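Local coordinates for protein glyceraldehyde-3-phosphate dehydrogenase (Sulfolobus solfataricus, PDB 1B7G) that catalyses the phosphorylating oxidation of D-glyceraldehyde 3-phosphate in glycolysis, using either NAD or NADP as cofactor with a marked preference for NADP, at residues S155-R161 and I223-D229; K14-D18 and D271-I275; L28-A32 and L74-S78; V231-L237 and I285-D289. The protein carries 1 engineered substitution. All coordinates share one frame. Numbering follows the deposited sequence.

Contact 1 of 4, residues S155-R161 and I223-D229. Unlike the reference sequence in segment 155-161: Lys159 (reference Asn).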
# COMPACT_ATOMS: atom_id res chain seq x y z
N SER A 155 7.67 28.68 22.14
CA SER A 155 7.55 30.13 22.10
C SER A 155 6.34 30.50 21.25
O SER A 155 6.05 29.83 20.24
CB SER A 155 8.79 30.83 21.56
OG SER A 155 8.51 32.18 21.28
N LYS A 156 5.62 31.53 21.68
CA LYS A 156 4.39 31.87 21.01
C LYS A 156 4.58 32.05 19.50
O LYS A 156 5.45 32.83 19.09
CB LYS A 156 3.85 33.19 21.58
CG LYS A 156 2.39 33.38 21.20
CD LYS A 156 1.84 34.68 21.74
CE LYS A 156 0.55 35.06 21.02
NZ LYS A 156 -0.42 33.94 20.98
N VAL A 157 3.75 31.41 18.69
CA VAL A 157 3.80 31.56 17.24
C VAL A 157 3.10 32.87 16.88
O VAL A 157 1.91 33.07 17.12
CB VAL A 157 3.16 30.38 16.49
CG1 VAL A 157 3.05 30.64 15.01
CG2 VAL A 157 3.98 29.13 16.81
N GLU A 158 3.90 33.76 16.31
CA GLU A 158 3.37 35.08 15.98
C GLU A 158 2.99 35.20 14.53
O GLU A 158 2.09 35.97 14.17
CB GLU A 158 4.49 36.09 16.35
CG GLU A 158 4.72 36.13 17.85
CD GLU A 158 3.55 36.74 18.61
OE1 GLU A 158 2.55 37.14 17.96
OE2 GLU A 158 3.62 36.82 19.84
N LYS A 159 3.65 34.39 13.69
CA LYS A 159 3.36 34.45 12.26
C LYS A 159 3.72 33.16 11.51
O LYS A 159 4.69 32.50 11.79
CB LYS A 159 4.14 35.63 11.62
CG LYS A 159 3.56 35.93 10.24
CD LYS A 159 4.45 36.83 9.42
CE LYS A 159 4.58 38.22 10.01
NZ LYS A 159 5.21 39.15 9.03
N VAL A 160 2.86 32.80 10.54
CA VAL A 160 3.08 31.61 9.73
C VAL A 160 2.93 31.98 8.24
O VAL A 160 1.90 32.54 7.86
CB VAL A 160 2.07 30.48 10.02
CG1 VAL A 160 2.27 29.29 9.04
CG2 VAL A 160 2.18 29.95 11.44
N ARG A 161 3.90 31.53 7.46
CA ARG A 161 3.79 31.64 6.00
C ARG A 161 4.08 30.21 5.49
O ARG A 161 5.03 29.60 5.99
CB ARG A 161 4.75 32.64 5.36
CG ARG A 161 4.50 34.11 5.80
CD ARG A 161 3.18 34.59 5.24
NE ARG A 161 2.89 36.01 5.54
CZ ARG A 161 2.15 36.40 6.58
NH1 ARG A 161 1.66 35.46 7.38
NH2 ARG A 161 1.89 37.69 6.82
N ILE A 223 7.35 25.46 5.40
CA ILE A 223 6.80 26.51 6.27
C ILE A 223 7.84 27.38 6.95
O ILE A 223 8.99 27.06 7.08
CB ILE A 223 5.90 25.96 7.40
CG1 ILE A 223 6.79 25.15 8.35
CG2 ILE A 223 4.74 25.12 6.89
CD1 ILE A 223 6.11 25.03 9.72
N ASN A 224 7.33 28.58 7.21
CA ASN A 224 8.16 29.61 7.84
C ASN A 224 7.34 30.17 9.02
O ASN A 224 6.32 30.79 8.79
CB ASN A 224 8.50 30.69 6.84
CG ASN A 224 9.27 31.85 7.46
OD1 ASN A 224 8.90 32.50 8.44
ND2 ASN A 224 10.42 32.13 6.85
N ILE A 225 7.91 29.96 10.20
CA ILE A 225 7.21 30.41 11.42
C ILE A 225 8.03 31.54 12.06
O ILE A 225 9.25 31.49 12.11
CB ILE A 225 7.08 29.24 12.42
CG1 ILE A 225 6.19 28.10 11.90
CG2 ILE A 225 6.51 29.72 13.76
CD1 ILE A 225 6.39 26.83 12.72
N THR A 226 7.30 32.58 12.53
CA THR A 226 8.00 33.63 13.28
C THR A 226 7.51 33.56 14.73
O THR A 226 6.30 33.49 14.92
CB THR A 226 7.74 35.05 12.74
OG1 THR A 226 8.06 35.06 11.37
CG2 THR A 226 8.57 36.07 13.52
N LEU A 227 8.42 33.36 15.65
CA LEU A 227 8.10 33.21 17.07
C LEU A 227 8.25 34.53 17.84
O LEU A 227 8.92 35.47 17.41
CB LEU A 227 9.05 32.18 17.71
CG LEU A 227 9.10 30.83 16.98
CD1 LEU A 227 10.18 29.94 17.55
CD2 LEU A 227 7.74 30.17 17.02
N LYS A 228 7.66 34.58 19.03
CA LYS A 228 7.69 35.83 19.81
C LYS A 228 9.09 36.09 20.31
O LYS A 228 9.60 37.21 20.37
CB LYS A 228 6.68 35.69 20.95
CG LYS A 228 6.88 36.65 22.12
CD LYS A 228 5.52 37.14 22.61
CE LYS A 228 5.53 37.45 24.10
NZ LYS A 228 4.30 38.19 24.49
N ASP A 229 9.74 35.02 20.75
CA ASP A 229 11.05 35.05 21.33
C ASP A 229 12.08 34.28 20.51
O ASP A 229 11.70 33.41 19.73
CB ASP A 229 10.96 34.38 22.74
CG ASP A 229 9.67 34.81 23.42
OD1 ASP A 229 9.50 36.04 23.60
OD2 ASP A 229 8.81 33.93 23.67
O HOH W 1 5.96 32.84 24.26
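Strands 157-161 and 223-227 run antiparallel, their axes 4.6 Å apart at closest approach and 159° between directions. Arg161 and Asn224 form a hydrogen-bonded pair (Arg161 N to Asn224 O 2.9 Å, Asn224 N to Arg161 O 2.8 Å), and Val160 faces Ile225 across a non-hydrogen-bonded position. The register then slips by one. Thr226 O accepts from both Glu158 N (2.8 Å) and Lys159 N (3.1 Å), while Thr226 N donates to Lys159 O at 2.7 Å: a classic beta bulge, with Glu158 in a helix-like conformation. Beyond it Val157 pairs with Leu227, and Lys228 N reaches Lys156 O at 2.8 Å. These are neighbouring strands of the mixed sheet in the catalytic domain of the GAPDH fold. Because of the extra residue, Val157 and Val160, three apart, share one face with Ile225 and Leu227. There Val157 CG1 meets Ile225 CG2 at 3.8 Å and Val157 CG2 meets Leu227 CD2 at 3.9 Å, and helix 139-152 covers them through Ile148 and Val151. The other face carries Thr226, Asn224, Arg161 and the engineered Lys159, whose CB lies 3.8 Å from Thr226 CB. Asn224 ND2 hydrogen-bonds to Glu291, and Arg161 forms a salt bridge with Asp205. At the far end Ser155 OG donates to Asp229 OD2 (3.0 Å), and a water joins Lys156 N (2.9 Å) to the same Asp229 OD2 (3.1 Å).

Contact 2 of 4, residues K14-D18 and D271-I275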
# COMPACT_ATOMS: atom_id res chain seq x y z
N LYS A 14 -14.24 4.74 5.38
CA LYS A 14 -13.81 3.36 5.65
C LYS A 14 -12.81 3.34 6.80
O LYS A 14 -12.82 2.42 7.64
CB LYS A 14 -13.33 2.67 4.39
CG LYS A 14 -11.92 3.00 3.88
CD LYS A 14 -11.78 2.37 2.48
CE LYS A 14 -10.62 2.95 1.69
NZ LYS A 14 -10.40 2.19 0.42
N ARG A 15 -11.88 4.29 6.88
CA ARG A 15 -10.91 4.32 7.95
C ARG A 15 -11.55 4.86 9.25
O ARG A 15 -11.13 4.40 10.33
CB ARG A 15 -9.69 5.18 7.59
CG ARG A 15 -8.98 4.72 6.33
CD ARG A 15 -8.14 5.89 5.75
NE ARG A 15 -6.99 5.22 5.06
CZ ARG A 15 -7.05 4.87 3.78
NH1 ARG A 15 -8.16 5.13 3.08
NH2 ARG A 15 -6.02 4.32 3.17
N VAL A 16 -12.52 5.74 9.18
CA VAL A 16 -13.13 6.17 10.48
C VAL A 16 -13.96 5.01 11.03
O VAL A 16 -13.96 4.77 12.25
CB VAL A 16 -13.87 7.48 10.39
CG1 VAL A 16 -14.63 7.72 11.70
CG2 VAL A 16 -12.83 8.67 10.22
N ALA A 17 -14.57 4.23 10.13
CA ALA A 17 -15.32 3.04 10.60
C ALA A 17 -14.41 2.05 11.27
O ALA A 17 -14.71 1.64 12.42
CB ALA A 17 -16.15 2.45 9.48
N ASP A 18 -13.25 1.73 10.69
CA ASP A 18 -12.30 0.85 11.30
C ASP A 18 -11.75 1.37 12.64
O ASP A 18 -11.59 0.56 13.57
CB ASP A 18 -11.15 0.48 10.38
CG ASP A 18 -11.51 -0.54 9.32
OD1 ASP A 18 -12.64 -1.06 9.29
OD2 ASP A 18 -10.62 -0.82 8.49
N ASP A 271 -1.68 -0.54 8.97
CA ASP A 271 -2.95 -0.83 8.31
C ASP A 271 -3.17 0.04 7.09
O ASP A 271 -3.17 1.27 7.21
CB ASP A 271 -4.10 -0.64 9.31
CG ASP A 271 -5.40 -1.21 8.78
OD1 ASP A 271 -6.15 -0.52 8.06
OD2 ASP A 271 -5.68 -2.38 9.11
N ARG A 272 -3.35 -0.54 5.91
CA ARG A 272 -3.54 0.21 4.68
C ARG A 272 -2.32 1.06 4.32
O ARG A 272 -2.41 1.93 3.45
CB ARG A 272 -4.77 1.13 4.67
CG ARG A 272 -6.11 0.54 5.04
CD ARG A 272 -7.29 1.31 4.52
NE ARG A 272 -8.56 0.60 4.57
CZ ARG A 272 -9.27 0.35 5.66
NH1 ARG A 272 -8.84 0.75 6.84
NH2 ARG A 272 -10.46 -0.27 5.57
N ASN A 273 -1.15 0.83 4.86
CA ASN A 273 0.03 1.64 4.69
C ASN A 273 -0.24 3.07 5.20
O ASN A 273 0.54 3.94 4.80
CB ASN A 273 0.56 1.75 3.25
CG ASN A 273 0.20 0.66 2.30
OD1 ASN A 273 -0.25 0.91 1.17
ND2 ASN A 273 0.26 -0.60 2.76
N ASP A 274 -1.16 3.31 6.12
CA ASP A 274 -1.47 4.63 6.63
C ASP A 274 -0.39 5.21 7.51
O ASP A 274 0.26 4.55 8.32
CB ASP A 274 -2.81 4.64 7.42
CG ASP A 274 -3.98 4.49 6.47
OD1 ASP A 274 -3.75 4.56 5.22
OD2 ASP A 274 -5.12 4.29 6.92
N ILE A 275 -0.14 6.52 7.34
CA ILE A 275 0.77 7.24 8.24
C ILE A 275 0.03 8.51 8.65
O ILE A 275 0.14 9.57 8.02
CB ILE A 275 2.11 7.61 7.65
CG1 ILE A 275 2.93 6.40 7.15
CG2 ILE A 275 2.97 8.47 8.59
CD1 ILE A 275 4.18 6.82 6.40
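Arg272 gives up the most surface here, extending from its loop to helix 11-21, where Asp18 OD2 receives both Arg272 NH1 (2.9 Å) and Arg272 NH2 (3.0 Å) in a salt bridge. Asp271 OD1 adds a second carboxylate 3.2 Å from Arg272 NH1, so the three residues form one charge network. Asp18 is also salt-bridged to Arg46. Arg15 reaches the opposite way, from helix to loop: its NE lies 2.8 Å from Asp274 OD2 and its NH2 3.1 Å from Asp274 OD1. The two arginines pass closely, Arg272 CD lying over a face of the Arg15 guanidinium, 3.5 Å from Arg15 NH2. Helix 11-21 belongs to the Rossmann-type cofactor domain and starts within what is probably its glycine-rich dinucleotide-binding turn, whereas the loop belongs to the catalytic part of the chain, so these ion pairs bridge the two halves of the subunit; Arg15 NH1 bonds to the carbonyl of Thr11, a probable NAD-binding residue. Arg272 and Asn273 both adopt left-handed helical angles in a turn closed by Asp274 N to Asp271 O (3.1 Å), which presents Arg272 and Asp274 to the helix. A second subunit extends the cluster, its Asp267 pairing with Arg272 and its Lys269 with Asp18 and Asp271.

Contact 3 of 4, residues L28-A32 and L74-S78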
# COMPACT_ATOMS: atom_id res chain seq x y z
N LEU A 28 -19.49 0.60 16.26
CA LEU A 28 -19.92 1.01 14.93
C LEU A 28 -21.33 0.49 14.65
O LEU A 28 -21.51 -0.71 14.48
CB LEU A 28 -18.96 0.49 13.86
CG LEU A 28 -19.36 0.80 12.41
CD1 LEU A 28 -19.28 2.28 12.09
CD2 LEU A 28 -18.44 0.02 11.46
N VAL A 29 -22.27 1.39 14.46
CA VAL A 29 -23.65 1.01 14.17
C VAL A 29 -23.77 0.56 12.73
O VAL A 29 -24.49 -0.37 12.39
CB VAL A 29 -24.63 2.18 14.43
CG1 VAL A 29 -25.98 1.94 13.80
CG2 VAL A 29 -24.79 2.43 15.93
N GLY A 30 -23.08 1.27 11.83
CA GLY A 30 -23.20 0.92 10.41
C GLY A 30 -22.64 2.10 9.59
O GLY A 30 -22.23 3.10 10.18
N VAL A 31 -22.57 1.93 8.28
CA VAL A 31 -22.01 2.97 7.40
C VAL A 31 -22.98 3.26 6.27
O VAL A 31 -23.73 2.39 5.85
CB VAL A 31 -20.65 2.55 6.80
CG1 VAL A 31 -19.67 2.13 7.87
CG2 VAL A 31 -20.76 1.44 5.78
N ALA A 32 -22.90 4.48 5.73
CA ALA A 32 -23.82 4.87 4.65
C ALA A 32 -23.06 5.09 3.34
O ALA A 32 -21.97 5.69 3.33
CB ALA A 32 -24.61 6.08 5.08
N LEU A 74 -30.12 4.88 9.92
CA LEU A 74 -28.77 4.80 10.48
C LEU A 74 -28.57 5.95 11.44
O LEU A 74 -28.12 5.78 12.57
CB LEU A 74 -27.69 4.82 9.38
CG LEU A 74 -26.24 5.03 9.83
CD1 LEU A 74 -25.76 3.89 10.73
CD2 LEU A 74 -25.27 5.16 8.66
N ILE A 75 -29.03 7.14 11.01
CA ILE A 75 -28.95 8.33 11.81
C ILE A 75 -29.72 8.19 13.11
O ILE A 75 -29.18 8.43 14.20
CB ILE A 75 -29.40 9.59 11.01
CG1 ILE A 75 -28.43 9.81 9.85
CG2 ILE A 75 -29.37 10.79 11.95
CD1 ILE A 75 -28.95 10.64 8.70
N LYS A 76 -30.98 7.76 13.00
CA LYS A 76 -31.85 7.56 14.16
C LYS A 76 -31.26 6.57 15.16
O LYS A 76 -31.28 6.81 16.39
CB LYS A 76 -33.25 7.11 13.71
CG LYS A 76 -34.18 8.19 13.21
CD LYS A 76 -35.45 7.73 12.52
CE LYS A 76 -35.37 7.77 11.01
NZ LYS A 76 -36.64 7.41 10.32
N THR A 77 -30.66 5.50 14.68
CA THR A 77 -30.03 4.49 15.53
C THR A 77 -28.76 4.92 16.22
O THR A 77 -28.37 4.37 17.28
CB THR A 77 -29.69 3.25 14.66
OG1 THR A 77 -30.87 2.87 13.97
CG2 THR A 77 -29.18 2.08 15.47
N SER A 78 -28.01 5.90 15.67
CA SER A 78 -26.76 6.26 16.34
C SER A 78 -27.02 7.26 17.44
O SER A 78 -28.12 7.84 17.55
CB SER A 78 -25.82 6.85 15.26
OG SER A 78 -26.42 8.04 14.76
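Apolar helix-on-sheet packing joins strand 26-32 to helix 71-77 within the Rossmann-type cofactor domain, without a hydrogen bond between the two segments. Leu74 has the most surface covered by the contact: its CD1 lies 3.6 Å from Val29 CG1 and 3.7 Å from Gly30 O, and its CD2 lies 3.8 Å from Ala32 CB. Leu74 is thus laid along the strand, from Val29 to Ala32. One turn later Thr77 CG2 touches Val29 CG1 at 3.6 Å, so that the valine sits against both helix residues. Val29 has a helix-like psi that kinks the strand, and both it and the next position, Gly30, face the helix. The backbone angles at Gly30 would jam a CB against the carbonyl O of Val29, which by itself calls for glycine; a CB would also lie close, 3.5 Å, to Leu74 CD1. The helix ends at Thr77; Ser78, the first residue to leave helical angles, has its OG donating to Ile75 O at 2.8 Å and its CA 4.3 Å from Val29 CG2. Strand 26-32 is bonded on one edge to strand 2-7 and on the other to the region of strand 50-51. Leu74 and Ser78 also touch Ala5 of strand 2-7, so helix 71-77 spans two strands, while Leu28 and Val31 pack against helix 11-21 on the other face of the sheet.

Contact 4 of 4, residues V231-L237 and I285-D289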
# COMPACT_ATOMS: atom_id res chain seq x y z
N VAL A 231 14.73 31.42 20.06
CA VAL A 231 14.78 30.11 20.69
C VAL A 231 16.00 29.32 20.23
O VAL A 231 16.61 29.66 19.22
CB VAL A 231 13.54 29.23 20.42
CG1 VAL A 231 12.24 29.86 20.88
CG2 VAL A 231 13.44 28.83 18.96
N GLU A 232 16.16 28.16 20.87
CA GLU A 232 17.23 27.25 20.46
C GLU A 232 16.67 26.09 19.65
O GLU A 232 15.61 25.55 19.97
CB GLU A 232 17.90 26.70 21.74
CG GLU A 232 18.81 27.69 22.43
CD GLU A 232 20.19 27.74 21.80
OE1 GLU A 232 20.38 27.12 20.73
OE2 GLU A 232 21.08 28.39 22.39
N LYS A 233 17.39 25.67 18.61
CA LYS A 233 16.95 24.54 17.80
C LYS A 233 16.64 23.31 18.65
O LYS A 233 15.60 22.67 18.48
CB LYS A 233 18.03 24.14 16.79
CG LYS A 233 17.58 22.96 15.91
CD LYS A 233 18.79 22.31 15.26
CE LYS A 233 18.60 22.12 13.76
NZ LYS A 233 19.73 22.74 13.01
N LYS A 234 17.53 23.00 19.58
CA LYS A 234 17.36 21.88 20.49
C LYS A 234 16.00 21.89 21.18
O LYS A 234 15.43 20.82 21.40
CB LYS A 234 18.48 21.83 21.54
CG LYS A 234 18.56 23.10 22.39
CD LYS A 234 19.71 23.03 23.38
CE LYS A 234 20.25 24.42 23.71
NZ LYS A 234 21.51 24.35 24.50
N ASP A 235 15.46 23.05 21.51
CA ASP A 235 14.12 23.10 22.11
C ASP A 235 13.00 22.84 21.11
O ASP A 235 12.04 22.13 21.44
CB ASP A 235 13.93 24.44 22.84
CG ASP A 235 14.84 24.43 24.08
OD1 ASP A 235 15.23 23.32 24.52
OD2 ASP A 235 15.16 25.52 24.57
N ILE A 236 13.17 23.30 19.87
CA ILE A 236 12.15 23.03 18.83
C ILE A 236 12.14 21.54 18.49
O ILE A 236 11.13 20.86 18.35
CB ILE A 236 12.53 23.80 17.55
CG1 ILE A 236 12.45 25.31 17.82
CG2 ILE A 236 11.67 23.41 16.37
CD1 ILE A 236 11.12 25.75 18.39
N LEU A 237 13.35 21.02 18.37
CA LEU A 237 13.60 19.65 18.02
C LEU A 237 13.08 18.74 19.11
O LEU A 237 12.42 17.73 18.85
CB LEU A 237 15.11 19.41 17.80
CG LEU A 237 15.49 17.95 17.46
CD1 LEU A 237 14.76 17.49 16.21
CD2 LEU A 237 17.00 17.79 17.28
N ILE A 285 14.66 21.17 9.73
CA ILE A 285 14.45 22.02 10.88
C ILE A 285 15.54 23.07 11.01
O ILE A 285 16.64 22.84 11.50
CB ILE A 285 14.27 21.23 12.18
CG1 ILE A 285 13.02 20.31 12.06
CG2 ILE A 285 14.09 22.24 13.33
CD1 ILE A 285 12.96 19.32 13.26
N TYR A 286 15.15 24.29 10.64
CA TYR A 286 16.04 25.45 10.68
C TYR A 286 15.58 26.48 11.69
O TYR A 286 14.52 27.09 11.54
CB TYR A 286 16.10 26.01 9.27
CG TYR A 286 16.85 27.30 9.08
CD1 TYR A 286 16.35 28.52 9.52
CD2 TYR A 286 18.07 27.30 8.43
CE1 TYR A 286 17.05 29.70 9.33
CE2 TYR A 286 18.79 28.47 8.24
CZ TYR A 286 18.27 29.66 8.68
OH TYR A 286 19.00 30.81 8.47
N VAL A 287 16.37 26.68 12.74
CA VAL A 287 16.05 27.61 13.80
C VAL A 287 17.16 28.67 13.90
O VAL A 287 18.33 28.33 14.04
CB VAL A 287 15.92 26.89 15.16
CG1 VAL A 287 15.50 27.89 16.23
CG2 VAL A 287 14.98 25.70 15.05
N LYS A 288 16.75 29.91 13.70
CA LYS A 288 17.65 31.04 13.87
C LYS A 288 16.94 32.20 14.57
O LYS A 288 16.13 32.90 13.97
CB LYS A 288 18.29 31.55 12.59
CG LYS A 288 19.48 32.47 12.92
CD LYS A 288 20.07 33.11 11.68
CE LYS A 288 21.46 33.68 12.04
NZ LYS A 288 21.74 34.92 11.26
N ASP A 289 17.27 32.38 15.84
CA ASP A 289 16.62 33.44 16.60
C ASP A 289 15.11 33.19 16.62
O ASP A 289 14.71 32.22 17.27
CB ASP A 289 16.95 34.82 16.07
CG ASP A 289 18.41 35.20 16.12
OD1 ASP A 289 19.19 34.74 16.98
OD2 ASP A 289 18.80 36.01 15.25
O HOH W 2 19.38 26.09 12.19
O HOH W 3 19.51 22.78 10.10
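Val287 sits under the start of helix 233-241, its CG1 3.5 Å from Val231 CG2 and its CG2 3.6 Å from Lys233 CA and 3.8 Å from Ile236 CG1. Two residues earlier on the same face of the strand, Ile285 continues the apolar surface: its CD1 meets Leu237 CD1 at 3.9 Å and its CG2 meets Ile236 CG2 at 4.1 Å, with Leu248 of edge strand 246-249 alongside. The helix therefore lies over the outer part of the mixed sheet, whose strand 278-288 leads by a tight turn into strand 291-298. At the turn, Asp289, with positive phi, offers its O to Val231 N at 2.9 Å. Lys233 stretches along the strand, and a water links its NZ (2.9 Å) to Ile285 O (3.2 Å). Aliphatic side chains thus make up most of the interface, with a single direct hydrogen bond at the turn and a lysine reaching a strand carbonyl through water at the solvent-exposed margin.

How the contacts relate
From the N terminus, segment 14-18 opens the long loop that contact 2 will close. Inside it, contact 3 closes first, joining 28-32 to 74-78 in the cofactor domain; Ala17 of contact 2 packs on Leu28 and Val31 of contact 3, so the two adjoin across helix 11-21 and strand 26-32. Contact 1 follows, also nested, in the catalytic domain. Segment 231-237 then begins contact 4, but 271-275 returns to the first helix before 285-289 completes it, so contacts 2 and 4 cross. Contacts 1 and 4 reach the same mixed sheet and touch through Ser155 and Val231. Contact 2 bridges the domains, about 15 Å (nearest atoms) from contact 4.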